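Local coordinates for protein diguanylate cyclase (PDB 5M3C) that joins a GGDEF domain, in which GTP and a calcium ion are bound, to an EAL domain carrying a calcium site of its own, at residues B[43-48]-B[59-64]; B[151-156]-B[160-165]; B[320-325]-B[347-352]; B[342-347]-B[379-384]. All blocks are in the same frame, centred on the assembly; numbering follows the deposited sequence.

Contact 1 (B[43-48]-B[59-64]); sequences DRFKHI and LLLKAI. With GTP (guanosine-5'-triphosphate), chain I.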
# COMPACT_ATOMS: atom_id res chain seq x y z
N ASP B 43 -3.20 -9.33 -23.87
CA ASP B 43 -2.30 -8.75 -22.87
C ASP B 43 -1.30 -9.77 -22.33
O ASP B 43 -1.68 -10.85 -21.87
CB ASP B 43 -3.10 -8.16 -21.71
CG ASP B 43 -3.77 -6.85 -22.07
OD1 ASP B 43 -3.16 -6.04 -22.80
OD2 ASP B 43 -4.91 -6.61 -21.60
N ARG B 44 -0.02 -9.40 -22.37
CA ARG B 44 1.04 -10.23 -21.81
C ARG B 44 0.83 -11.71 -22.10
O ARG B 44 0.84 -12.55 -21.19
CB ARG B 44 1.15 -10.00 -20.30
CG ARG B 44 1.60 -8.59 -19.93
N PHE B 45 0.65 -12.03 -23.38
CA PHE B 45 0.42 -13.41 -23.81
C PHE B 45 1.73 -14.19 -23.90
O PHE B 45 1.73 -15.42 -23.89
CB PHE B 45 -0.30 -13.42 -25.16
CG PHE B 45 -0.95 -14.73 -25.50
CD1 PHE B 45 -2.14 -15.11 -24.89
CD2 PHE B 45 -0.39 -15.58 -26.44
CE1 PHE B 45 -2.74 -16.31 -25.20
CE2 PHE B 45 -0.99 -16.78 -26.75
CZ PHE B 45 -2.17 -17.15 -26.14
N LYS B 46 2.85 -13.47 -23.99
CA LYS B 46 4.17 -14.10 -24.04
C LYS B 46 4.40 -14.93 -22.78
O LYS B 46 4.88 -16.06 -22.84
CB LYS B 46 5.27 -13.06 -24.19
N HIS B 47 4.03 -14.36 -21.64
CA HIS B 47 4.15 -15.05 -20.36
C HIS B 47 3.33 -16.35 -20.35
O HIS B 47 3.75 -17.36 -19.78
CB HIS B 47 3.72 -14.15 -19.21
CG HIS B 47 3.62 -14.86 -17.89
ND1 HIS B 47 4.70 -15.51 -17.32
CD2 HIS B 47 2.58 -15.04 -17.05
CE1 HIS B 47 4.32 -16.05 -16.18
NE2 HIS B 47 3.05 -15.78 -15.99
N ILE B 48 2.16 -16.31 -20.97
CA ILE B 48 1.31 -17.48 -21.06
C ILE B 48 2.02 -18.62 -21.81
O ILE B 48 2.05 -19.76 -21.34
CB ILE B 48 -0.03 -17.14 -21.74
CG1 ILE B 48 -0.90 -16.33 -20.78
CG2 ILE B 48 -0.76 -18.40 -22.18
CD1 ILE B 48 -2.25 -15.94 -21.34
N LEU B 59 -4.72 -23.48 -28.02
CA LEU B 59 -6.06 -23.77 -27.53
C LEU B 59 -6.68 -22.51 -26.92
O LEU B 59 -7.87 -22.23 -27.12
CB LEU B 59 -6.01 -24.89 -26.48
N LEU B 60 -5.87 -21.74 -26.20
CA LEU B 60 -6.33 -20.48 -25.63
C LEU B 60 -6.75 -19.49 -26.72
O LEU B 60 -7.79 -18.84 -26.60
CB LEU B 60 -5.25 -19.86 -24.74
CG LEU B 60 -5.09 -20.50 -23.36
CD1 LEU B 60 -4.00 -19.78 -22.58
CD2 LEU B 60 -6.40 -20.47 -22.59
N LEU B 61 -5.93 -19.36 -27.76
CA LEU B 61 -6.26 -18.46 -28.87
C LEU B 61 -7.55 -18.91 -29.54
O LEU B 61 -8.45 -18.11 -29.78
CB LEU B 61 -5.13 -18.43 -29.89
CG LEU B 61 -3.84 -17.72 -29.45
CD1 LEU B 61 -2.73 -17.95 -30.47
CD2 LEU B 61 -4.09 -16.24 -29.24
N LYS B 62 -7.62 -20.21 -29.85
CA LYS B 62 -8.82 -20.79 -30.45
C LYS B 62 -10.04 -20.48 -29.59
O LYS B 62 -11.09 -20.08 -30.09
CB LYS B 62 -8.66 -22.30 -30.61
CG LYS B 62 -9.76 -22.95 -31.44
N ALA B 63 -9.88 -20.65 -28.28
CA ALA B 63 -10.96 -20.41 -27.32
C ALA B 63 -11.37 -18.94 -27.30
O ALA B 63 -12.56 -18.62 -27.27
CB ALA B 63 -10.55 -20.86 -25.93
N ILE B 64 -10.38 -18.05 -27.30
CA ILE B 64 -10.65 -16.62 -27.29
C ILE B 64 -11.39 -16.23 -28.56
O ILE B 64 -12.38 -15.51 -28.52
CB ILE B 64 -9.35 -15.80 -27.21
CG1 ILE B 64 -8.63 -16.07 -25.89
CG2 ILE B 64 -9.66 -14.32 -27.33
CD1 ILE B 64 -7.20 -15.56 -25.87
PG GTP I . 1.76 -6.92 -24.56
O1G GTP I . 2.83 -5.85 -24.47
O2G GTP I . 0.64 -6.77 -23.57
O3G GTP I . 1.30 -7.21 -25.97
O3B GTP I . 2.47 -8.28 -24.06
PB GTP I . 2.71 -9.53 -25.05
O1B GTP I . 3.65 -10.49 -24.38
O2B GTP I . 1.36 -10.02 -25.53
O3A GTP I . 3.50 -8.80 -26.25
PA GTP I . 3.44 -9.33 -27.77
O1A GTP I . 4.74 -8.96 -28.45
O2A GTP I . 2.12 -8.93 -28.39
O5' GTP I . 3.44 -10.92 -27.58
C5' GTP I . 2.70 -11.72 -28.50
C4' GTP I . 2.82 -13.16 -28.04
O4' GTP I . 1.83 -13.94 -28.71
C3' GTP I . 4.18 -13.74 -28.38
O3' GTP I . 4.83 -14.23 -27.21
C2' GTP I . 3.90 -14.86 -29.36
O2' GTP I . 4.72 -16.00 -29.12
C1' GTP I . 2.43 -15.17 -29.10
N9 GTP I . 1.81 -15.74 -30.31
C8 GTP I . 1.64 -15.12 -31.49
N7 GTP I . 1.03 -15.95 -32.37
C5 GTP I . 0.81 -17.12 -31.74
C6 GTP I . 0.22 -18.43 -32.09
O6 GTP I . -0.25 -18.63 -33.23
N1 GTP I . 0.18 -19.39 -31.14
C2 GTP I . 0.68 -19.18 -29.91
N2 GTP I . 0.61 -20.19 -29.00
N3 GTP I . 1.24 -18.01 -29.53
C4 GTP I . 1.33 -16.97 -30.38
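The F45 ring projects from the start of helix 45-52 into the notch between L60 CB and L61 CG on helix 54-70. Its leading atom, CZ, lies 3.8 Å from L61 CG, approached obliquely, while L60 CB sits near the ring plane at the edge, 4.3 Å from CZ. With CG anti to the backbone N (chi1 -162°), the ring swings toward the second helix. One ring face has I48 CG2 over its rim, and beside the notch that same methyl meets L60 CD1 tip to tip at 3.5 Å. No hydrogen bond joins the two segments. L61 splits its branches between two neighbours: CD2 faces the ring, and CD1 reaches the guanine, 3.3 Å from GTP N1. GTP C1' lies at the edge of the F45 ring, in its plane. At R44-K46, where the chain enters helix 45-52, the backbone amides donate hydrogen bonds to the phosphates: R44 N to GTP O2G is 3.0 Å and nearly straight (177°), and F45 N and K46 N bond GTP O2B and O1B. An apolar wall beside the base and an amide cradle round the phosphates together make up this part of the nucleotide pocket of the GGDEF domain.

Contact 2 (B[151-156]-B[160-165]); sequences YRAKSR and RIEYYT. With GTP (guanosine-5'-triphosphate), chain I.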
# COMPACT_ATOMS: atom_id res chain seq x y z
N TYR B 151 -2.41 0.62 -28.89
CA TYR B 151 -1.14 0.91 -28.22
C TYR B 151 -1.34 1.91 -27.09
O TYR B 151 -0.70 1.83 -26.03
CB TYR B 151 -0.09 1.42 -29.22
CG TYR B 151 0.56 0.32 -30.03
CD1 TYR B 151 1.26 -0.70 -29.40
CD2 TYR B 151 0.48 0.30 -31.41
CE1 TYR B 151 1.86 -1.71 -30.12
CE2 TYR B 151 1.08 -0.71 -32.15
CZ TYR B 151 1.76 -1.71 -31.50
OH TYR B 151 2.36 -2.72 -32.22
N ARG B 152 -2.24 2.86 -27.31
CA ARG B 152 -2.61 3.81 -26.26
C ARG B 152 -3.21 3.07 -25.07
O ARG B 152 -2.78 3.25 -23.93
CB ARG B 152 -3.61 4.84 -26.80
CG ARG B 152 -4.08 5.85 -25.77
CD ARG B 152 -2.93 6.69 -25.24
NE ARG B 152 -3.40 7.98 -24.73
CZ ARG B 152 -2.63 8.87 -24.12
NH1 ARG B 152 -3.14 10.02 -23.69
NH2 ARG B 152 -1.34 8.63 -23.94
N ALA B 153 -4.21 2.23 -25.32
CA ALA B 153 -4.80 1.41 -24.27
C ALA B 153 -3.71 0.58 -23.62
O ALA B 153 -3.76 0.30 -22.42
CB ALA B 153 -5.87 0.50 -24.85
N LYS B 154 -2.72 0.19 -24.41
CA LYS B 154 -1.60 -0.60 -23.93
C LYS B 154 -0.74 0.22 -22.97
O LYS B 154 -0.22 -0.32 -22.00
CB LYS B 154 -0.74 -1.08 -25.12
CG LYS B 154 -0.27 -2.52 -25.02
CD LYS B 154 -1.44 -3.49 -25.06
CE LYS B 154 -1.00 -4.86 -25.56
NZ LYS B 154 -2.00 -5.92 -25.26
N SER B 155 -0.59 1.52 -23.24
CA SER B 155 0.26 2.38 -22.41
C SER B 155 -0.46 2.95 -21.18
O SER B 155 0.13 3.04 -20.10
CB SER B 155 0.85 3.52 -23.24
OG SER B 155 -0.11 4.53 -23.48
N ARG B 156 -1.72 3.34 -21.35
CA ARG B 156 -2.51 3.92 -20.25
C ARG B 156 -2.92 2.87 -19.22
O ARG B 156 -3.67 3.15 -18.29
CB ARG B 156 -3.76 4.61 -20.79
CG ARG B 156 -3.51 5.99 -21.37
CD ARG B 156 -4.80 6.62 -21.88
NE ARG B 156 -5.90 6.49 -20.92
CZ ARG B 156 -6.05 7.26 -19.84
NH1 ARG B 156 -5.18 8.22 -19.57
NH2 ARG B 156 -7.08 7.06 -19.03
N ARG B 160 -8.18 -2.57 -20.86
CA ARG B 160 -8.95 -1.34 -21.01
C ARG B 160 -9.28 -1.07 -22.47
O ARG B 160 -8.81 -1.77 -23.37
CB ARG B 160 -8.18 -0.16 -20.42
CG ARG B 160 -6.90 0.18 -21.17
CD ARG B 160 -6.17 1.36 -20.55
NE ARG B 160 -6.99 2.57 -20.55
CZ ARG B 160 -7.54 3.11 -19.46
NH1 ARG B 160 -7.36 2.55 -18.27
NH2 ARG B 160 -8.27 4.21 -19.56
N ILE B 161 -10.08 -0.03 -22.70
CA ILE B 161 -10.49 0.37 -24.04
C ILE B 161 -10.08 1.82 -24.29
O ILE B 161 -10.14 2.64 -23.38
CB ILE B 161 -12.01 0.22 -24.21
CG1 ILE B 161 -12.40 -1.25 -24.16
CG2 ILE B 161 -12.47 0.83 -25.53
CD1 ILE B 161 -13.89 -1.51 -24.12
N GLU B 162 -9.65 2.12 -25.51
CA GLU B 162 -9.31 3.50 -25.86
C GLU B 162 -9.78 3.89 -27.25
O GLU B 162 -9.75 3.08 -28.19
CB GLU B 162 -7.80 3.71 -25.76
CG GLU B 162 -7.26 3.68 -24.34
CD GLU B 162 -7.73 4.86 -23.51
OE1 GLU B 162 -7.81 5.99 -24.05
OE2 GLU B 162 -8.01 4.66 -22.31
N TYR B 163 -10.23 5.13 -27.38
CA TYR B 163 -10.63 5.68 -28.67
C TYR B 163 -9.46 6.37 -29.35
O TYR B 163 -8.50 6.78 -28.69
CB TYR B 163 -11.79 6.67 -28.50
CG TYR B 163 -13.13 5.99 -28.37
CD1 TYR B 163 -13.62 5.62 -27.13
CD2 TYR B 163 -13.90 5.71 -29.49
CE1 TYR B 163 -14.84 4.99 -27.00
CE2 TYR B 163 -15.13 5.09 -29.38
CZ TYR B 163 -15.59 4.73 -28.13
OH TYR B 163 -16.81 4.11 -28.00
N TYR B 164 -9.54 6.49 -30.66
CA TYR B 164 -8.49 7.14 -31.43
C TYR B 164 -8.51 8.64 -31.18
O TYR B 164 -9.55 9.22 -30.90
CB TYR B 164 -8.67 6.86 -32.93
CG TYR B 164 -7.68 7.60 -33.79
CD1 TYR B 164 -6.33 7.26 -33.77
CD2 TYR B 164 -8.08 8.63 -34.62
CE1 TYR B 164 -5.41 7.93 -34.56
CE2 TYR B 164 -7.17 9.31 -35.41
CZ TYR B 164 -5.84 8.96 -35.38
OH TYR B 164 -4.93 9.63 -36.16
N THR B 165 -7.33 9.25 -31.25
CA THR B 165 -7.23 10.71 -31.22
C THR B 165 -6.08 11.14 -32.13
O THR B 165 -5.09 10.43 -32.28
CB THR B 165 -6.99 11.26 -29.79
OG1 THR B 165 -5.66 10.96 -29.36
CG2 THR B 165 -8.00 10.67 -28.80
PG GTP I . 1.76 -6.92 -24.56
O1G GTP I . 2.83 -5.85 -24.47
O2G GTP I . 0.64 -6.77 -23.57
O3G GTP I . 1.30 -7.21 -25.97
O3B GTP I . 2.47 -8.28 -24.06
PB GTP I . 2.71 -9.53 -25.05
O1B GTP I . 3.65 -10.49 -24.38
O2B GTP I . 1.36 -10.02 -25.53
O3A GTP I . 3.50 -8.80 -26.25
PA GTP I . 3.44 -9.33 -27.77
O1A GTP I . 4.74 -8.96 -28.45
O2A GTP I . 2.12 -8.93 -28.39
O5' GTP I . 3.44 -10.92 -27.58
C5' GTP I . 2.70 -11.72 -28.50
C4' GTP I . 2.82 -13.16 -28.04
O4' GTP I . 1.83 -13.94 -28.71
C3' GTP I . 4.18 -13.74 -28.38
O3' GTP I . 4.83 -14.23 -27.21
C2' GTP I . 3.90 -14.86 -29.36
O2' GTP I . 4.72 -16.00 -29.12
C1' GTP I . 2.43 -15.17 -29.10
N9 GTP I . 1.81 -15.74 -30.31
C8 GTP I . 1.64 -15.12 -31.49
N7 GTP I . 1.03 -15.95 -32.37
C5 GTP I . 0.81 -17.12 -31.74
C6 GTP I . 0.22 -18.43 -32.09
O6 GTP I . -0.25 -18.63 -33.23
N1 GTP I . 0.18 -19.39 -31.14
C2 GTP I . 0.68 -19.18 -29.91
N2 GTP I . 0.61 -20.19 -29.00
N3 GTP I . 1.24 -18.01 -29.53
C4 GTP I . 1.33 -16.97 -30.38
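E162 on strand 161-163 lays its side chain against A153, in the last turn of helix 139-155, and R156 just after it; the short helix axis passes 7.2 Å from that of the strand, at 130° between their directions. Beginning at the root, E162 CB stands 3.9 Å from A153 CB. The next atom, CG, packs closer, 3.5 Å from the same methyl, and also has R152 CG at 4.1 Å. The chain then bends at chi2 (-67°), turning the carboxylate from the alanine toward the end of the helix. There OE1 faces R156 CD at 3.8 Å, while OE2 gathers the salt bridges. R156 NE donates to OE2 across 3.1 Å, at 154°, from above the carboxylate plane. R160 grips the same atom side-on with NE and NH2, the latter 2.8 Å from OE2. The two guanidinium planes are nearly perpendicular, and both groups turn an edge to OE2. Helix 139-155 and strand 161-163 complete a beta-alpha-beta unit with strand 119-132. R156 NH2 and R160 NH2, two donors, lie 3.1 Å apart without a hydrogen bond; in this salt-bridge network the carboxylate, probably ionised, receives three N-H donors at OE2 and probably offsets those like charges.

Contact 3 (B[320-325]-B[347-352]); sequences GLKRLG and PLDILK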
# COMPACT_ATOMS: atom_id res chain seq x y z
N GLY B 320 21.66 -9.39 3.27
CA GLY B 320 22.71 -9.92 2.40
C GLY B 320 23.59 -8.82 1.82
O GLY B 320 24.81 -8.99 1.70
N LEU B 321 22.98 -7.70 1.47
CA LEU B 321 23.72 -6.57 0.93
C LEU B 321 24.62 -5.95 2.00
O LEU B 321 25.73 -5.51 1.71
CB LEU B 321 22.77 -5.51 0.37
CG LEU B 321 22.00 -5.91 -0.89
CD1 LEU B 321 21.02 -4.82 -1.30
CD2 LEU B 321 22.96 -6.22 -2.03
N LYS B 322 24.14 -5.94 3.25
CA LYS B 322 24.93 -5.42 4.36
C LYS B 322 26.07 -6.37 4.69
O LYS B 322 27.17 -5.94 5.05
CB LYS B 322 24.05 -5.20 5.59
CG LYS B 322 23.22 -3.93 5.53
CD LYS B 322 24.08 -2.68 5.60
CE LYS B 322 24.69 -2.48 6.98
NZ LYS B 322 25.42 -1.19 7.08
N ARG B 323 25.81 -7.67 4.57
CA ARG B 323 26.81 -8.69 4.81
C ARG B 323 28.01 -8.46 3.90
O ARG B 323 29.15 -8.74 4.28
CB ARG B 323 26.21 -10.08 4.56
CG ARG B 323 26.62 -11.14 5.57
CD ARG B 323 25.70 -12.35 5.49
NE ARG B 323 24.29 -11.96 5.54
CZ ARG B 323 23.27 -12.76 5.25
NH1 ARG B 323 22.03 -12.31 5.32
NH2 ARG B 323 23.49 -14.02 4.88
N LEU B 324 27.75 -7.95 2.70
CA LEU B 324 28.83 -7.61 1.77
C LEU B 324 29.60 -6.38 2.22
O LEU B 324 30.79 -6.27 1.95
CB LEU B 324 28.27 -7.36 0.36
CG LEU B 324 28.06 -8.58 -0.52
CD1 LEU B 324 27.76 -8.15 -1.95
CD2 LEU B 324 29.28 -9.50 -0.49
N GLY B 325 28.92 -5.47 2.91
CA GLY B 325 29.57 -4.29 3.46
C GLY B 325 29.15 -2.99 2.80
O GLY B 325 29.56 -1.91 3.22
N PRO B 347 18.31 -2.54 7.86
CA PRO B 347 19.68 -2.17 8.18
C PRO B 347 20.15 -0.97 7.35
O PRO B 347 21.12 -1.06 6.60
CB PRO B 347 20.48 -3.42 7.82
CG PRO B 347 19.70 -4.05 6.72
CD PRO B 347 18.26 -3.71 6.96
N LEU B 348 19.44 0.15 7.50
CA LEU B 348 19.76 1.36 6.75
C LEU B 348 20.92 2.09 7.41
O LEU B 348 21.18 1.92 8.59
CB LEU B 348 18.54 2.27 6.69
CG LEU B 348 17.32 1.67 6.00
CD1 LEU B 348 16.08 2.52 6.23
CD2 LEU B 348 17.60 1.51 4.51
N ASP B 349 21.61 2.91 6.62
CA ASP B 349 22.67 3.76 7.14
C ASP B 349 22.31 5.23 6.92
O ASP B 349 22.62 6.09 7.74
CB ASP B 349 23.99 3.44 6.45
CG ASP B 349 24.43 2.01 6.66
OD1 ASP B 349 24.62 1.61 7.83
OD2 ASP B 349 24.60 1.28 5.66
N ILE B 350 21.65 5.50 5.79
CA ILE B 350 21.36 6.86 5.38
C ILE B 350 19.85 7.09 5.25
O ILE B 350 19.10 6.16 4.97
CB ILE B 350 22.02 7.17 4.02
CG1 ILE B 350 23.51 6.82 4.05
CG2 ILE B 350 21.80 8.62 3.62
CD1 ILE B 350 24.33 7.67 5.00
N LEU B 351 19.42 8.33 5.46
CA LEU B 351 18.02 8.71 5.32
C LEU B 351 17.95 9.97 4.47
O LEU B 351 18.41 11.04 4.88
CB LEU B 351 17.41 8.96 6.71
CG LEU B 351 15.92 9.31 6.87
CD1 LEU B 351 15.53 10.56 6.10
CD2 LEU B 351 15.04 8.14 6.45
N LYS B 352 17.38 9.86 3.27
CA LYS B 352 17.35 11.00 2.35
C LYS B 352 16.00 11.73 2.36
O LYS B 352 14.97 11.17 1.96
CB LYS B 352 17.69 10.54 0.94
CG LYS B 352 18.94 9.67 0.87
CD LYS B 352 19.57 9.69 -0.51
CE LYS B 352 20.25 11.02 -0.79
NZ LYS B 352 21.00 11.01 -2.08
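The last turn of helix 312-324 passes the loop that leads into strand 350-353, with the CA atoms of K322 and P347 7.3 Å apart, and the helix stops just beyond at G325, where phi becomes positive (112°). K322 CG lies 3.6 Å from P347 CB, the two side chains running past each other in opposite directions, and K322 CD then skirts the proline carbonyl, 3.5 Å from P347 O. Bends at chi2 (-68°) and chi3 (-70°) turn the chain past the proline and carry NZ to D349, whose side chain comes from the opposite direction. K322 NZ is 3.0 Å from D349 OD1 and also 3.0 Å from D349 OD2. Each oxygen uses its syn lone pair, so the nitrogen sits in the mouth of the carboxylate and both oxygens share it evenly. D349 OD2 has a second donor, L328 N, at the start of the neighbouring strand 327-333. Both charged residues are partly exposed, so solvent probably screens this salt bridge to some extent. The forked geometry, together with the L328 amide, implies a carboxylate that is probably ionised and that ties the C-terminal end of helix 312-324 to the loop entering strand 350-353.

Contact 4 (B[342-347]-B[379-384]); sequences YLKRLP and RSMQLT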
# COMPACT_ATOMS: atom_id res chain seq x y z
N TYR B 342 8.48 -0.89 10.60
CA TYR B 342 9.26 -1.57 9.58
C TYR B 342 10.56 -0.82 9.27
O TYR B 342 11.55 -1.42 8.86
CB TYR B 342 8.41 -1.72 8.32
CG TYR B 342 9.01 -2.58 7.23
CD1 TYR B 342 9.04 -3.96 7.35
CD2 TYR B 342 9.52 -2.02 6.07
CE1 TYR B 342 9.57 -4.76 6.36
CE2 TYR B 342 10.05 -2.81 5.07
CZ TYR B 342 10.08 -4.18 5.21
OH TYR B 342 10.61 -4.96 4.21
N LEU B 343 10.54 0.50 9.47
CA LEU B 343 11.70 1.35 9.20
C LEU B 343 12.93 0.94 10.02
O LEU B 343 14.06 1.05 9.55
CB LEU B 343 11.35 2.81 9.48
CG LEU B 343 12.48 3.84 9.35
CD1 LEU B 343 13.08 3.82 7.95
CD2 LEU B 343 11.98 5.23 9.70
N LYS B 344 12.70 0.48 11.25
CA LYS B 344 13.80 0.14 12.15
C LYS B 344 14.43 -1.19 11.74
O LYS B 344 15.65 -1.34 11.77
CB LYS B 344 13.30 0.06 13.59
CG LYS B 344 14.31 0.52 14.63
CD LYS B 344 15.60 -0.29 14.60
CE LYS B 344 16.81 0.62 14.63
NZ LYS B 344 18.07 -0.14 14.82
N ARG B 345 13.59 -2.15 11.36
CA ARG B 345 14.05 -3.50 11.04
C ARG B 345 15.00 -3.52 9.84
O ARG B 345 15.72 -4.50 9.63
CB ARG B 345 12.85 -4.43 10.79
CG ARG B 345 11.98 -4.68 12.01
CD ARG B 345 10.85 -5.65 11.72
N LEU B 346 14.99 -2.44 9.06
CA LEU B 346 15.88 -2.32 7.91
C LEU B 346 17.27 -1.86 8.35
O LEU B 346 17.40 -0.90 9.11
CB LEU B 346 15.32 -1.31 6.90
CG LEU B 346 13.93 -1.61 6.35
CD1 LEU B 346 13.49 -0.49 5.42
CD2 LEU B 346 13.91 -2.95 5.64
N PRO B 347 18.31 -2.54 7.86
CA PRO B 347 19.68 -2.17 8.18
C PRO B 347 20.15 -0.97 7.35
O PRO B 347 21.12 -1.06 6.60
CB PRO B 347 20.48 -3.42 7.82
CG PRO B 347 19.70 -4.05 6.72
CD PRO B 347 18.26 -3.71 6.96
N ARG B 379 17.83 10.95 13.53
CA ARG B 379 18.78 11.03 14.63
C ARG B 379 18.48 9.96 15.67
O ARG B 379 19.35 9.16 16.02
CB ARG B 379 18.75 12.42 15.27
N SER B 380 17.24 9.94 16.15
CA SER B 380 16.81 8.98 17.17
C SER B 380 17.09 7.53 16.77
O SER B 380 17.51 6.72 17.60
CB SER B 380 15.32 9.14 17.47
OG SER B 380 14.54 8.86 16.32
N MET B 381 16.86 7.21 15.50
CA MET B 381 17.06 5.86 15.00
C MET B 381 18.53 5.60 14.66
O MET B 381 18.88 4.51 14.20
CB MET B 381 16.20 5.62 13.76
CG MET B 381 14.70 5.68 14.04
SD MET B 381 13.70 4.95 12.73
CE MET B 381 14.21 3.25 12.84
N GLN B 382 19.38 6.60 14.88
CA GLN B 382 20.80 6.48 14.56
C GLN B 382 20.99 6.27 13.06
O GLN B 382 21.66 5.32 12.64
CB GLN B 382 21.43 5.32 15.35
N LEU B 383 20.40 7.15 12.26
CA LEU B 383 20.54 7.10 10.81
C LEU B 383 21.12 8.40 10.27
O LEU B 383 20.65 9.49 10.62
CB LEU B 383 19.18 6.84 10.15
CG LEU B 383 18.61 5.43 10.26
CD1 LEU B 383 17.32 5.32 9.46
CD2 LEU B 383 19.61 4.39 9.78
N THR B 384 22.13 8.29 9.42
CA THR B 384 22.73 9.47 8.81
C THR B 384 21.69 10.17 7.94
O THR B 384 21.43 9.75 6.81
CB THR B 384 23.96 9.12 7.95
OG1 THR B 384 24.93 8.44 8.76
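M381 reaches from the C-terminal end of helix 365-380 to the short, weakly bonded helix about 342-345, and it carries nearly the whole contact. Its thioether meets two consecutive residues in different ways. The M381 side chain crosses L343 obliquely: SD lies 3.5 Å from L343 CD2 and 3.8 Å from L343 CG. The M381 and K344 side chains slide past each other in opposite directions, with CE 3.3 Å from K344 CG and 3.4 Å from K344 CB. The turn at chi3 (65°) accounts for this division, since it folds CE off the extended line of the methionine and toward the aliphatic root of the lysine, while the sulfur stays with the leucine. L343 takes part through the end of its side chain. No hydrogen bond crosses between the segments, and the evidence is of apolar burial alone: M381 and L343 are both buried, whereas K344 borders the patch with its carbon chain. L383 points toward segment 342-347 without making contact; it and L343 both touch L348, which extends the apolar cluster. Just after M381 the chain leaves helix 365-380 at Q382, where a positive phi (63°) and two bonds back into the last turn make a Schellman motif. The surroundings include the second subunit, whose A369 packs on K344, H366 on R345 and A376 on S380. The contact thus joins the Schellman-terminated end of helix 365-380 to helix 340-345 in the EAL domain, at the side facing the second subunit.

Overall arrangement
Along the chain, contacts 1 and 2 come first, in the GGDEF part, and contacts 3 and 4 follow in the EAL domain. Contacts 1 and 2 have centres 20 Å apart, both touch GTP, and meet through a salt bridge, K154 NZ to D43 OD1 at 2.7 Å, which connects the end of helix 139-155 to the phosphate side of the pocket. Contacts 3 and 4 have centres only 10 Å apart, share P347 and interleave in sequence; parallel strands 350-353 and 384-387 link them through the probable bond L351 N to T384 O, 2.8 Å. Between the two pairs, centres are 42 to 46 Å apart without touching, consistent with separately packed domains.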